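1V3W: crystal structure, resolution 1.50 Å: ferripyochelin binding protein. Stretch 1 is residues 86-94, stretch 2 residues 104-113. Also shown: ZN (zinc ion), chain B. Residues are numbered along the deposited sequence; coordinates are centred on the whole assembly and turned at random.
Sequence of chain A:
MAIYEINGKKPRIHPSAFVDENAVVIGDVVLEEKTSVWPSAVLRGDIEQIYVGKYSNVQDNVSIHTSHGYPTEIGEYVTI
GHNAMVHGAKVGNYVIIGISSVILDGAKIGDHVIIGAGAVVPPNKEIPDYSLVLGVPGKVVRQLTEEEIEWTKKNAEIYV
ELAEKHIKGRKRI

Stretch 1, residues 86-94: VHGAKVGNY
Stretch 2 (104-113) LDGAKIGDHV

The two stretches run side by side in the same direction, as successive rungs of one chain. CA atoms pair His 87 with Leu 104 (5.0 Å), Lys 90 with Lys 108 (4.8 Å), Val 91 with Ile 109 (4.7 Å) and Tyr 94 with His 112 (4.8 Å). Together they bury 694 Å², both sides summed.

The centre is a short parallel bridge. Lys 90 N donates to Ala 107 O at 3.0 Å, Ile 109 N to Lys 90 O at 2.8 Å, and Gly 92 N to Ile 109 O at 2.9 Å. All four bridge residues are extended, with phi/psi of -106/125 for Lys 90, -121/129 for Val 91, -129/106 for Lys 108 and -95/124 for Ile 109. Side chains therefore alternate between faces. The lysines share one face. Lys 90 is m, t, t, p, and its end leads away from the other stretch. Lys 108 begins t, t, t and has chi4 at -28°, between wells. Lys 90 CB lies 4.4 Å from Lys 108 CG. Val 91 (t) and Ile 109 (m, m) share the buried face, where Val 91 CG2 meets Ile 109 CG1 at 4.3 Å. Ala 89 CB and Ala 107 CB are also in apolar contact, at 4.1 Å.

Before the bridge, Leu 104 to Ala 107 form a type II turn, closed by Ala 107 N to Leu 104 O at 3.2 Å. Gly 106 has phi/psi 83/-8, where a CB would jam against the preceding carbonyl. Its N donates to Gly 88 O at 2.9 Å.

His 87 is a t rotamer with chi2 at -71°. This orientation lets the ring work at both nitrogens. His 87 NE2 binds ZN at 2.0 Å, and a water also binds ZN. His 87 ND1 donates to Asp 105 OD1 at 2.7 Å, with the carboxylate oxygen at the ring edge, near its plane. The ring is thus held at both nitrogens, by ZN at NE2 and by Asp 105 OD1 at ND1. Asp 105 is m with chi2 at -92°. Its CA-to-CB bond points sideways, but its carboxylate comes nearer. Gly 88 has phi/psi 52/41, and an ideal CB there would stand 2.4 Å from Asp 105 OD1, a clash.

After the bridge, Asp 111 is m, with chi1 at -48° and chi2 at -43°. It turns its carboxylate to the neighbouring backbone. Asn 93 N donates to Asp 111 OD1 at 2.8 Å. An ideal CB on Gly 92 would lie 2.3 Å from Asp 111 OD1, so glycine leaves room for this oxygen. Asn 93 is m with chi2 at -46°. His 112 N donates to Asn 93 O at 2.9 Å.

Tyr 94 (57/56) and His 112 (55/60) share positive phi and m rotamers, with chi2 at -80° and -65°. Their rings are near parallel, at 10°, but slid apart, with centroids 4.7 Å apart. Tyr 94 CB approaches His 112 ND1 to 3.4 Å. A weak bond, Val 113 N to Tyr 94 O at 3.4 Å, follows.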

# COMPACT_ATOMS: atom_id res chain seq x y z
N VAL A 86 -2.37 -1.37 10.14
CA VAL A 86 -2.81 -1.66 11.50
C VAL A 86 -3.92 -0.67 11.84
O VAL A 86 -3.72 0.54 11.80
CB VAL A 86 -1.65 -1.51 12.51
CG1 VAL A 86 -2.15 -1.81 13.92
CG2 VAL A 86 -0.51 -2.45 12.14
N HIS A 87 -5.09 -1.19 12.18
CA HIS A 87 -6.23 -0.33 12.49
C HIS A 87 -6.87 -0.59 13.85
O HIS A 87 -7.52 -1.62 14.05
CB HIS A 87 -7.28 -0.47 11.38
CG HIS A 87 -8.17 0.72 11.26
ND1 HIS A 87 -9.14 1.02 12.19
CD2 HIS A 87 -8.21 1.71 10.34
CE1 HIS A 87 -9.73 2.16 11.86
NE2 HIS A 87 -9.18 2.59 10.73
N GLY A 88 -6.69 0.36 14.76
CA GLY A 88 -7.27 0.26 16.10
C GLY A 88 -6.98 -1.02 16.84
O GLY A 88 -7.85 -1.56 17.53
N ALA A 89 -5.74 -1.50 16.74
CA ALA A 89 -5.37 -2.75 17.40
C ALA A 89 -4.26 -2.59 18.43
O ALA A 89 -3.54 -1.60 18.45
CB ALA A 89 -4.95 -3.77 16.35
N LYS A 90 -4.16 -3.60 19.30
CA LYS A 90 -3.14 -3.64 20.32
C LYS A 90 -2.13 -4.69 19.89
O LYS A 90 -2.49 -5.83 19.61
CB LYS A 90 -3.74 -4.02 21.68
CG LYS A 90 -4.47 -2.87 22.35
CD LYS A 90 -5.04 -3.26 23.70
CE LYS A 90 -5.66 -2.05 24.39
NZ LYS A 90 -6.71 -1.40 23.56
N VAL A 91 -0.86 -4.28 19.80
CA VAL A 91 0.20 -5.18 19.39
C VAL A 91 1.23 -5.24 20.51
O VAL A 91 1.69 -4.20 20.99
CB VAL A 91 0.87 -4.69 18.08
CG1 VAL A 91 1.98 -5.63 17.67
CG2 VAL A 91 -0.18 -4.59 16.97
N GLY A 92 1.58 -6.45 20.91
CA GLY A 92 2.54 -6.64 21.99
C GLY A 92 3.99 -6.39 21.60
O GLY A 92 4.27 -5.64 20.67
N ASN A 93 4.89 -7.03 22.33
CA ASN A 93 6.32 -6.88 22.10
C ASN A 93 6.90 -8.00 21.25
O ASN A 93 6.41 -9.13 21.30
CB ASN A 93 7.06 -6.82 23.44
CG ASN A 93 6.52 -5.74 24.36
OD1 ASN A 93 6.30 -4.61 23.94
ND2 ASN A 93 6.32 -6.09 25.63
N TYR A 94 7.93 -7.69 20.47
CA TYR A 94 8.59 -8.67 19.60
C TYR A 94 7.59 -9.30 18.65
O TYR A 94 7.44 -10.52 18.60
CB TYR A 94 9.26 -9.75 20.45
CG TYR A 94 10.17 -9.19 21.51
CD1 TYR A 94 11.46 -8.78 21.21
CD2 TYR A 94 9.72 -9.03 22.82
CE1 TYR A 94 12.29 -8.21 22.17
CE2 TYR A 94 10.53 -8.45 23.80
CZ TYR A 94 11.81 -8.04 23.46
OH TYR A 94 12.60 -7.44 24.40
N LEU A 104 -6.99 -5.74 12.27
CA LEU A 104 -8.19 -4.96 12.48
C LEU A 104 -8.53 -4.56 13.92
O LEU A 104 -7.91 -5.02 14.88
CB LEU A 104 -9.38 -5.66 11.82
CG LEU A 104 -9.15 -5.82 10.30
CD1 LEU A 104 -10.25 -6.66 9.68
CD2 LEU A 104 -9.10 -4.44 9.66
N ASP A 105 -9.52 -3.68 14.04
CA ASP A 105 -9.96 -3.11 15.30
C ASP A 105 -10.30 -4.08 16.43
O ASP A 105 -11.03 -5.05 16.24
CB ASP A 105 -11.16 -2.20 15.04
CG ASP A 105 -10.88 -1.19 13.95
OD1 ASP A 105 -10.43 -0.07 14.27
OD2 ASP A 105 -11.09 -1.52 12.76
N GLY A 106 -9.76 -3.78 17.61
CA GLY A 106 -10.01 -4.62 18.77
C GLY A 106 -9.12 -5.84 18.87
O GLY A 106 -9.15 -6.54 19.89
N ALA A 107 -8.35 -6.12 17.83
CA ALA A 107 -7.46 -7.27 17.87
C ALA A 107 -6.39 -7.06 18.94
O ALA A 107 -5.99 -5.92 19.20
CB ALA A 107 -6.80 -7.47 16.51
N LYS A 108 -5.96 -8.15 19.55
CA LYS A 108 -4.94 -8.11 20.59
C LYS A 108 -3.88 -9.13 20.20
O LYS A 108 -4.11 -10.34 20.29
CB LYS A 108 -5.53 -8.49 21.95
CG LYS A 108 -4.65 -8.10 23.15
CD LYS A 108 -4.98 -8.91 24.40
CE LYS A 108 -4.07 -8.52 25.56
NZ LYS A 108 -2.76 -8.01 25.08
N ILE A 109 -2.73 -8.66 19.73
CA ILE A 109 -1.65 -9.54 19.33
C ILE A 109 -0.68 -9.72 20.49
O ILE A 109 -0.17 -8.74 21.03
CB ILE A 109 -0.87 -8.97 18.12
CG1 ILE A 109 -1.84 -8.52 17.02
CG2 ILE A 109 0.09 -10.02 17.58
CD1 ILE A 109 -2.74 -9.63 16.51
N GLY A 110 -0.45 -10.97 20.88
CA GLY A 110 0.46 -11.25 21.98
C GLY A 110 1.92 -10.98 21.65
O GLY A 110 2.24 -10.44 20.58
N ASP A 111 2.80 -11.36 22.56
CA ASP A 111 4.23 -11.15 22.37
C ASP A 111 4.87 -12.31 21.61
O ASP A 111 4.40 -13.45 21.69
CB ASP A 111 4.93 -10.98 23.72
CG ASP A 111 4.22 -9.98 24.61
OD1 ASP A 111 3.81 -8.91 24.12
OD2 ASP A 111 4.09 -10.27 25.82
N HIS A 112 5.95 -12.01 20.90
CA HIS A 112 6.66 -13.02 20.12
C HIS A 112 5.71 -13.71 19.16
O HIS A 112 5.50 -14.93 19.22
CB HIS A 112 7.32 -14.04 21.05
CG HIS A 112 8.47 -13.49 21.84
ND1 HIS A 112 9.63 -13.04 21.24
CD2 HIS A 112 8.63 -13.30 23.17
CE1 HIS A 112 10.46 -12.61 22.18
NE2 HIS A 112 9.88 -12.75 23.35
N VAL A 113 5.12 -12.92 18.28
CA VAL A 113 4.17 -13.40 17.29
C VAL A 113 4.62 -12.98 15.90
O VAL A 113 5.20 -11.91 15.71
CB VAL A 113 2.76 -12.83 17.55
CG1 VAL A 113 1.84 -13.09 16.35
CG2 VAL A 113 2.17 -13.47 18.80
ZN ZN B . -9.42 4.09 9.41
O HOH W 1 -10.82 4.81 8.49